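Putative exported protein (Bacteroides fragilis, PDB 3FZX) is of unknown function but binds calcium ions, is probably exported from the cytoplasm and may bind lipid within its YmcC-like barrel. Local coordinates at residues R21-A26 with V85-T90; Q40-P45 with E49-Y54; M69-R72 with N77-M80. All coordinates share one frame; numbering follows the deposited sequence. Where two conformers were deposited one is given.

In the fold
All three contacts belong to one closed antiparallel barrel whose strands follow each other in chain order. Contacts 2 and 3 are consecutive hairpins, strands 30-44/47-58 and 63-74/77-81, with centres 9 Å apart on the same side of the chain's centre. They adjoin, strands 47-58 and 63-74 being neighbours: Val-50 N probably bonds to Ala-71 O, Glu-49 forms a salt bridge with Arg-72, and the hairpins form a joint patch at the second subunit. Contact 1 lies on the opposite side, its centre 25 Å from contact 2 and 21 Å from contact 3. Its segments bracket both hairpins in sequence, bringing the chain leading into helix 89-94 against strand 18-25, and touch no other subunit.

Contact 1 of 3, residues R21-A26 with V85-T90; sequences RNCYTA and VATFPT
Thr-87 reaches strand 18-25 with its methyl branch, touching Cys-23 and Arg-21 from the 3-10 segment that precedes helix 89-94. Its CB is the first atom to meet the strand, 3.9 Å from Cys-23 SG. One bond further out, CG2 lies 4.2 Å from the same sulfur, and it runs closest to the guanidinium, 3.3 Å from Arg-21 NH2. That is a tight approach, and the methyl comes to the flat group obliquely. The other branch, OG1, does not join the strand. With chi1 at 78° it sits between its own backbone N and carbonyl carbon, and it hydrogen-bonds back to the carbonyl oxygen of Asp-84.

The arginine arrives from the strand at about a right angle to the threonine. Its tip is held by partners outside the two segments: NH1 forms a salt bridge with Asp-84, while NE bonds to Ser-211 OG on strand 207-217. Asp-84 thus grips both the arginine and, through its backbone, the threonine, which helps to explain how a cationic tip comes to lie against a methyl group in a buried place. No hydrogen bond passes directly between the segments.

Just beyond Thr-87 the chain turns into the helix. Phe-88 N bonds to Val-85 O at 3.2 Å, Phe-88 takes the N-cap position, and its side chain packs on strands 136-158 and 161-175. The link between a 3-10 segment and a short helix, packed against several strands of the barrel, is consistent with the LolA/LolB-like fold, in which helical elements pack against a curved antiparallel sheet.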
loop_
_atom_site.group_PDB
_atom_site.type_symbol
_atom_site.label_atom_id
_atom_site.label_comp_id
_atom_site.label_asym_id
_atom_site.label_seq_id
_atom_site.Cartn_x
_atom_site.Cartn_y
_atom_site.Cartn_z
ATOM N N ARG A 21 -2.875 22.208 -1.991
ATOM C CA ARG A 21 -3.972 22.106 -2.924
ATOM C C ARG A 21 -5.283 22.479 -2.184
ATOM O O ARG A 21 -5.526 22.038 -1.056
ATOM C CB ARG A 21 -4.019 20.695 -3.501
ATOM C CG ARG A 21 -4.802 20.636 -4.795
ATOM C CD ARG A 21 -4.520 19.432 -5.677
ATOM N NE ARG A 21 -5.253 18.265 -5.193
ATOM C CZ ARG A 21 -4.725 17.211 -4.586
ATOM N NH1 ARG A 21 -3.415 17.119 -4.399
ATOM N NH2 ARG A 21 -5.524 16.225 -4.180
ATOM N N ASN A 22 -6.102 23.311 -2.817
ATOM C CA ASN A 22 -7.375 23.756 -2.251
ATOM C C ASN A 22 -8.525 22.916 -2.802
ATOM O O ASN A 22 -8.488 22.530 -3.982
ATOM C CB ASN A 22 -7.621 25.250 -2.556
ATOM C CG ASN A 22 -6.807 26.166 -1.671
ATOM O OD1 ASN A 22 -6.043 25.721 -0.820
ATOM N ND2 ASN A 22 -6.983 27.452 -1.855
ATOM N N CYS A 23 -9.540 22.671 -1.953
ATOM C CA CYS A 23 -10.742 21.901 -2.321
ATOM C C CYS A 23 -11.961 22.773 -2.293
ATOM O O CYS A 23 -12.139 23.516 -1.328
ATOM C CB CYS A 23 -10.962 20.770 -1.326
ATOM S SG CYS A 23 -9.499 19.704 -1.252
ATOM N N TYR A 24 -12.803 22.632 -3.322
ATOM C CA TYR A 24 -13.970 23.480 -3.524
ATOM C C TYR A 24 -15.269 22.688 -3.759
ATOM O O TYR A 24 -15.237 21.585 -4.320
ATOM C CB TYR A 24 -13.754 24.409 -4.748
ATOM C CG TYR A 24 -12.485 25.227 -4.676
ATOM C CD1 TYR A 24 -12.470 26.464 -4.029
ATOM C CD2 TYR A 24 -11.291 24.768 -5.268
ATOM C CE1 TYR A 24 -11.289 27.217 -3.937
ATOM C CE2 TYR A 24 -10.126 25.514 -5.198
ATOM C CZ TYR A 24 -10.128 26.740 -4.524
ATOM O OH TYR A 24 -8.979 27.481 -4.402
ATOM N N THR A 25 -16.399 23.302 -3.351
ATOM C CA THR A 25 -17.732 22.853 -3.715
ATOM C C THR A 25 -17.919 23.217 -5.185
ATOM O O THR A 25 -17.170 24.059 -5.761
ATOM C CB THR A 25 -18.887 23.535 -2.869
ATOM O OG1 THR A 25 -19.104 24.914 -3.274
ATOM C CG2 THR A 25 -18.623 23.460 -1.375
ATOM N N ALA A 26 -18.933 22.609 -5.789
ATOM C CA ALA A 26 -19.318 22.892 -7.172
ATOM C C ALA A 26 -19.614 24.360 -7.391
ATOM O O ALA A 26 -19.583 24.806 -8.513
ATOM C CB ALA A 26 -20.562 22.071 -7.571
ATOM N N VAL A 85 -7.514 10.906 -3.465
ATOM C CA VAL A 85 -8.939 10.562 -3.557
ATOM C C VAL A 85 -9.645 10.862 -2.213
ATOM O O VAL A 85 -10.856 10.935 -2.179
ATOM C CB VAL A 85 -9.212 9.081 -4.022
ATOM C CG1 VAL A 85 -8.241 8.653 -5.121
ATOM C CG2 VAL A 85 -9.156 8.114 -2.863
ATOM N N ALA A 86 -8.890 11.030 -1.117
ATOM C CA ALA A 86 -9.464 11.539 0.147
ATOM C C ALA A 86 -9.955 12.998 0.044
ATOM O O ALA A 86 -10.649 13.470 0.951
ATOM C CB ALA A 86 -8.485 11.394 1.330
ATOM N N THR A 87 -9.635 13.702 -1.043
ATOM C CA THR A 87 -10.203 15.032 -1.243
ATOM C C THR A 87 -11.651 14.968 -1.710
ATOM O O THR A 87 -12.258 15.999 -1.922
ATOM C CB THR A 87 -9.391 15.938 -2.198
ATOM O OG1 THR A 87 -9.633 15.567 -3.554
ATOM C CG2 THR A 87 -7.913 15.878 -1.897
ATOM N N PHE A 88 -12.231 13.778 -1.857
ATOM C CA PHE A 88 -13.667 13.681 -2.165
ATOM C C PHE A 88 -14.439 14.190 -0.936
ATOM O O PHE A 88 -14.002 13.973 0.184
ATOM C CB PHE A 88 -14.045 12.242 -2.501
ATOM C CG PHE A 88 -13.440 11.713 -3.806
ATOM C CD1 PHE A 88 -12.520 12.455 -4.568
ATOM C CD2 PHE A 88 -13.768 10.426 -4.246
ATOM C CE1 PHE A 88 -11.979 11.938 -5.749
ATOM C CE2 PHE A 88 -13.221 9.900 -5.430
ATOM C CZ PHE A 88 -12.321 10.657 -6.173
ATOM N N PRO A 89 -15.562 14.903 -1.130
ATOM C CA PRO A 89 -16.275 15.480 0.018
ATOM C C PRO A 89 -16.695 14.503 1.136
ATOM O O PRO A 89 -16.614 14.849 2.325
ATOM C CB PRO A 89 -17.519 16.097 -0.634
ATOM C CG PRO A 89 -17.082 16.456 -1.986
ATOM C CD PRO A 89 -16.129 15.377 -2.408
ATOM N N THR A 90 -17.145 13.311 0.751
ATOM C CA THR A 90 -17.533 12.268 1.721
ATOM C C THR A 90 -16.364 11.972 2.631
ATOM O O THR A 90 -16.526 11.858 3.829
ATOM C CB THR A 90 -18.026 10.961 1.014
ATOM O OG1 THR A 90 -19.157 11.279 0.202
ATOM C CG2 THR A 90 -18.424 9.872 2.011
#

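Contact 2 of 3, residues Q40-P45 with E49-Y54; sequences QAYEYP and EVVANY
Tyr-42 lays the edge of its ring against Val-51, CE2 meeting the CG2 methyl at 4.1 Å near the ring plane. Further along the hairpin the Tyr-44 ring passes Glu-49 at a slant, with CE2 3.9 Å from the glutamate CB.

These side chains ride on a regular antiparallel ladder. Gln-40/Val-51 and Tyr-42/Glu-49 are hydrogen-bonded pairs, with Ala-41/Val-50 the non-hydrogen-bonded pair between them. Four backbone bonds join the pairs: Gln-40 N to Val-51 O is the longest at 3.2 Å, and Tyr-42 N to Glu-49 O is 2.7 Å and nearly straight at 170°. On the Ala-41 face the contact is slight, Ala-41 CB standing 4.3 Å from Val-50 CG2.

Of the Glu-49 side chain, it is CB that touches strand 30-44. With CG anti to the backbone N (chi1 -172°) and a bend at chi2 (94°), the carboxylate swings off toward strand 63-74 and the second subunit. There OE1 forms salt bridges with Arg-72 and with Arg-130 of the second subunit, while OE2 bonds to Tyr-132 OH of that subunit, and the ring of that Tyr-132 stacks on Tyr-42. Two arginines around one buried carboxylate would be expected to hold it ionised, so this face of the hairpin joins apolar ring packing to a charge network that fastens the dimer.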
loop_
_atom_site.group_PDB
_atom_site.type_symbol
_atom_site.label_atom_id
_atom_site.label_comp_id
_atom_site.label_asym_id
_atom_site.label_seq_id
_atom_site.Cartn_x
_atom_site.Cartn_y
_atom_site.Cartn_z
ATOM N N GLN A 40 11.507 12.937 3.500
ATOM C CA GLN A 40 12.758 12.294 3.112
ATOM C C GLN A 40 12.687 11.739 1.703
ATOM O O GLN A 40 11.653 11.249 1.298
ATOM C CB GLN A 40 13.060 11.135 4.075
ATOM C CG GLN A 40 13.656 11.544 5.431
ATOM C CD GLN A 40 15.010 12.261 5.296
ATOM O OE1 GLN A 40 15.879 11.835 4.530
ATOM N NE2 GLN A 40 15.184 13.350 6.042
ATOM N N ALA A 41 13.786 11.829 0.963
ATOM C CA ALA A 41 13.898 11.197 -0.350
ATOM C C ALA A 41 15.026 10.190 -0.236
ATOM O O ALA A 41 16.091 10.535 0.240
ATOM C CB ALA A 41 14.187 12.194 -1.400
ATOM N N TYR A 42 14.777 8.947 -0.638
ATOM C CA TYR A 42 15.763 7.871 -0.594
ATOM C C TYR A 42 16.014 7.341 -1.998
ATOM O O TYR A 42 15.074 7.156 -2.784
ATOM C CB TYR A 42 15.223 6.717 0.249
ATOM C CG TYR A 42 14.870 7.088 1.672
ATOM C CD1 TYR A 42 15.831 7.057 2.678
ATOM C CD2 TYR A 42 13.578 7.472 2.014
ATOM C CE1 TYR A 42 15.506 7.394 3.994
ATOM C CE2 TYR A 42 13.246 7.817 3.327
ATOM C CZ TYR A 42 14.215 7.771 4.313
ATOM O OH TYR A 42 13.905 8.114 5.611
ATOM N N GLU A 43 17.270 7.028 -2.295
ATOM C CA GLU A 43 17.637 6.517 -3.601
ATOM C C GLU A 43 17.857 5.032 -3.542
ATOM O O GLU A 43 18.521 4.531 -2.643
ATOM C CB GLU A 43 18.909 7.207 -4.088
ATOM C CG GLU A 43 18.625 8.642 -4.556
ATOM C CD GLU A 43 19.793 9.608 -4.334
ATOM O OE1 GLU A 43 20.934 9.161 -4.064
ATOM O OE2 GLU A 43 19.559 10.836 -4.432
ATOM N N TYR A 44 17.266 4.333 -4.501
ATOM C CA TYR A 44 17.424 2.912 -4.666
ATOM C C TYR A 44 17.869 2.690 -6.110
ATOM O O TYR A 44 17.569 3.502 -6.974
ATOM C CB TYR A 44 16.103 2.195 -4.384
ATOM C CG TYR A 44 15.722 2.171 -2.924
ATOM C CD1 TYR A 44 16.148 1.129 -2.104
ATOM C CD2 TYR A 44 14.964 3.197 -2.347
ATOM C CE1 TYR A 44 15.824 1.096 -0.760
ATOM C CE2 TYR A 44 14.632 3.165 -0.977
ATOM C CZ TYR A 44 15.060 2.106 -0.211
ATOM O OH TYR A 44 14.755 2.038 1.116
ATOM N N PRO A 45 18.592 1.593 -6.385
ATOM C CA PRO A 45 19.004 1.362 -7.772
ATOM C C PRO A 45 17.813 1.437 -8.730
ATOM O O PRO A 45 17.879 2.108 -9.741
ATOM C CB PRO A 45 19.584 -0.060 -7.742
ATOM C CG PRO A 45 19.819 -0.374 -6.294
ATOM C CD PRO A 45 18.794 0.402 -5.545
ATOM N N GLU A 49 12.367 6.687 -3.532
ATOM C CA GLU A 49 11.300 6.595 -2.550
ATOM C C GLU A 49 11.187 7.942 -1.837
ATOM O O GLU A 49 12.188 8.447 -1.317
ATOM C CB GLU A 49 11.621 5.540 -1.505
ATOM C CG GLU A 49 10.461 5.243 -0.554
ATOM C CD GLU A 49 9.622 4.066 -1.007
ATOM O OE1 GLU A 49 9.606 3.752 -2.223
ATOM O OE2 GLU A 49 8.984 3.432 -0.126
ATOM N N VAL A 50 9.981 8.511 -1.797
ATOM C CA VAL A 50 9.733 9.794 -1.103
ATOM C C VAL A 50 8.697 9.560 -0.014
ATOM O O VAL A 50 7.632 9.039 -0.293
ATOM C CB VAL A 50 9.223 10.898 -2.063
ATOM C CG1 VAL A 50 8.609 12.081 -1.288
ATOM C CG2 VAL A 50 10.324 11.387 -2.986
ATOM N N VAL A 51 9.029 9.905 1.224
ATOM C CA VAL A 51 8.098 9.848 2.340
ATOM C C VAL A 51 7.677 11.304 2.581
ATOM O O VAL A 51 8.537 12.175 2.775
ATOM C CB VAL A 51 8.775 9.231 3.604
ATOM C CG1 VAL A 51 7.895 9.385 4.851
ATOM C CG2 VAL A 51 9.127 7.738 3.375
ATOM N N ALA A 52 6.366 11.576 2.543
ATOM C CA ALA A 52 5.857 12.928 2.796
ATOM C C ALA A 52 4.823 12.911 3.915
ATOM O O ALA A 52 4.115 11.938 4.068
ATOM C CB ALA A 52 5.244 13.514 1.542
ATOM N N ASN A 53 4.780 13.985 4.698
ATOM C CA ASN A 53 3.713 14.212 5.678
ATOM C C ASN A 53 2.567 14.967 5.022
ATOM O O ASN A 53 2.816 15.908 4.272
ATOM C CB ASN A 53 4.217 15.074 6.821
ATOM C CG ASN A 53 5.362 14.436 7.564
ATOM O OD1 ASN A 53 6.353 15.093 7.860
ATOM N ND2 ASN A 53 5.252 13.154 7.851
ATOM N N TYR A 54 1.328 14.558 5.298
ATOM C CA TYR A 54 0.148 15.275 4.815
ATOM C C TYR A 54 -0.637 15.818 5.982
ATOM O O TYR A 54 -0.620 15.231 7.072
ATOM C CB TYR A 54 -0.761 14.409 3.943
ATOM C CG TYR A 54 -1.397 13.213 4.622
ATOM C CD1 TYR A 54 -2.584 13.341 5.359
ATOM C CD2 TYR A 54 -0.838 11.948 4.498
ATOM C CE1 TYR A 54 -3.178 12.235 5.979
ATOM C CE2 TYR A 54 -1.425 10.838 5.112
ATOM C CZ TYR A 54 -2.591 10.992 5.846
ATOM O OH TYR A 54 -3.164 9.891 6.420
#

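Contact 3 of 3, residues M69-R72 with N77-M80; sequences MVAR and NFSM
Arg-72 and Ser-79 carry the backbone bonding: they form a hydrogen-bonded antiparallel pair, with Arg-72 N to Ser-79 O at 2.9 Å and Ser-79 N to Arg-72 O at 2.8 Å. The strand segments run 171° apart in direction. Around this pair, CA-H groups back up the carbonyls. Phe-78 CA lies 3.2 Å from Arg-72 O, so that one oxygen receives both an N-H and a C-H. The similar approach of Met-80 CA to Val-70 O is more bent, 123° at the hydrogen.

Apolar contact gathers on the face bearing Ala-71. Its directly paired neighbour is Met-80, a selenomethionine, whose CB stands 4.2 Å from Ala-71 CB before the rest of the chain leads away. The other partner is diagonal. Phe-78 has CG anti to its own N (chi1 177°), which carries the ring across to the facing strand: CD1 passes 3.3 Å from Arg-72 O, and CZ ends 3.9 Å from Ala-71 CB. The alanine methyl is therefore flanked by two larger side chains. Phe-9, from the N-terminal loop, meets the Phe-78 ring edge-to-face and also packs on Ala-71.

Arg-72 and Ser-79 meet on the other face. Here the aliphatic part of Arg-72 runs past the serine, CG lying 3.7 Å from Ser-79 OG without a hydrogen bond. The guanidinium stands off the sheet, where NE forms a salt bridge with Glu-49, while NH1 and NH2 bond to the carbonyl oxygens of Thr-128 and Met-102 of the second subunit.

With only residues 75-76 between strands 63-74 and 77-81, this is a tightly connected beta hairpin of the barrel's antiparallel meander, one face packed under the N-terminal loop and the other turned to the dimer interface.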
loop_
_atom_site.group_PDB
_atom_site.type_symbol
_atom_site.label_atom_id
_atom_site.label_comp_id
_atom_site.label_asym_id
_atom_site.label_seq_id
_atom_site.Cartn_x
_atom_site.Cartn_y
_atom_site.Cartn_z
HETATM N N MSE A 69 2.614 9.553 3.877
HETATM C CA MSE A 69 2.333 8.820 2.659
HETATM C C MSE A 69 3.618 8.624 1.863
HETATM O O MSE A 69 4.666 9.176 2.224
HETATM C CB MSE A 69 1.225 9.504 1.878
HETATM C CG MSE A 69 1.352 10.978 1.773
HETATM SE SE MSE A 69 1.950 11.357 0.044
HETATM C CE MSE A 69 0.166 11.256 -0.813
ATOM N N VAL A 70 3.525 7.837 0.803
ATOM C CA VAL A 70 4.689 7.512 0.004
ATOM C C VAL A 70 4.445 7.653 -1.490
ATOM O O VAL A 70 3.371 7.320 -1.986
ATOM C CB VAL A 70 5.173 6.095 0.359
ATOM C CG1 VAL A 70 6.317 5.658 -0.541
ATOM C CG2 VAL A 70 5.596 6.085 1.824
ATOM N N ALA A 71 5.454 8.191 -2.182
ATOM C CA ALA A 71 5.497 8.270 -3.641
ATOM C C ALA A 71 6.770 7.514 -4.015
ATOM O O ALA A 71 7.781 7.627 -3.302
ATOM C CB ALA A 71 5.605 9.694 -4.113
ATOM N N ARG A 72 6.730 6.758 -5.118
ATOM C CA ARG A 72 7.863 5.964 -5.529
ATOM C C ARG A 72 7.960 5.603 -7.004
ATOM O O ARG A 72 6.961 5.472 -7.698
ATOM C CB ARG A 72 7.961 4.652 -4.728
ATOM C CG ARG A 72 6.875 3.647 -5.000
ATOM C CD ARG A 72 7.181 2.200 -4.528
ATOM N NE ARG A 72 7.550 2.088 -3.121
ATOM C CZ ARG A 72 7.480 0.970 -2.393
ATOM N NH1 ARG A 72 6.966 -0.153 -2.885
ATOM N NH2 ARG A 72 7.888 0.987 -1.128
ATOM N N ASN A 77 8.418 2.446 -13.322
ATOM C CA ASN A 77 7.041 2.748 -12.912
ATOM C C ASN A 77 6.829 3.539 -11.638
ATOM O O ASN A 77 7.297 3.170 -10.548
ATOM C CB ASN A 77 6.270 1.435 -12.855
ATOM C CG ASN A 77 6.578 0.553 -14.075
ATOM O OD1 ASN A 77 6.796 1.062 -15.184
ATOM N ND2 ASN A 77 6.660 -0.753 -13.863
ATOM N N PHE A 78 6.087 4.634 -11.780
ATOM C CA PHE A 78 5.774 5.485 -10.657
ATOM C C PHE A 78 4.460 5.075 -10.034
ATOM O O PHE A 78 3.481 4.878 -10.739
ATOM C CB PHE A 78 5.676 6.949 -11.082
ATOM C CG PHE A 78 5.291 7.865 -9.959
ATOM C CD1 PHE A 78 6.244 8.404 -9.140
ATOM C CD2 PHE A 78 3.957 8.149 -9.706
ATOM C CE1 PHE A 78 5.888 9.229 -8.082
ATOM C CE2 PHE A 78 3.592 8.968 -8.647
ATOM C CZ PHE A 78 4.548 9.516 -7.854
ATOM N N SER A 79 4.415 4.983 -8.705
ATOM C CA SER A 79 3.149 4.770 -8.017
ATOM C C SER A 79 3.117 5.563 -6.729
ATOM O O SER A 79 4.156 6.082 -6.291
ATOM C CB SER A 79 2.907 3.277 -7.758
ATOM O OG SER A 79 3.881 2.688 -6.901
HETATM N N MSE A 80 1.928 5.715 -6.145
HETATM C CA MSE A 80 1.806 6.413 -4.876
HETATM C C MSE A 80 0.525 6.102 -4.123
HETATM O O MSE A 80 -0.444 5.586 -4.679
HETATM C CB MSE A 80 1.955 7.941 -5.040
HETATM C CG MSE A 80 0.810 8.617 -5.778
HETATM SE SE MSE A 80 1.125 10.604 -5.896
HETATM C CE MSE A 80 -0.095 10.913 -7.413
#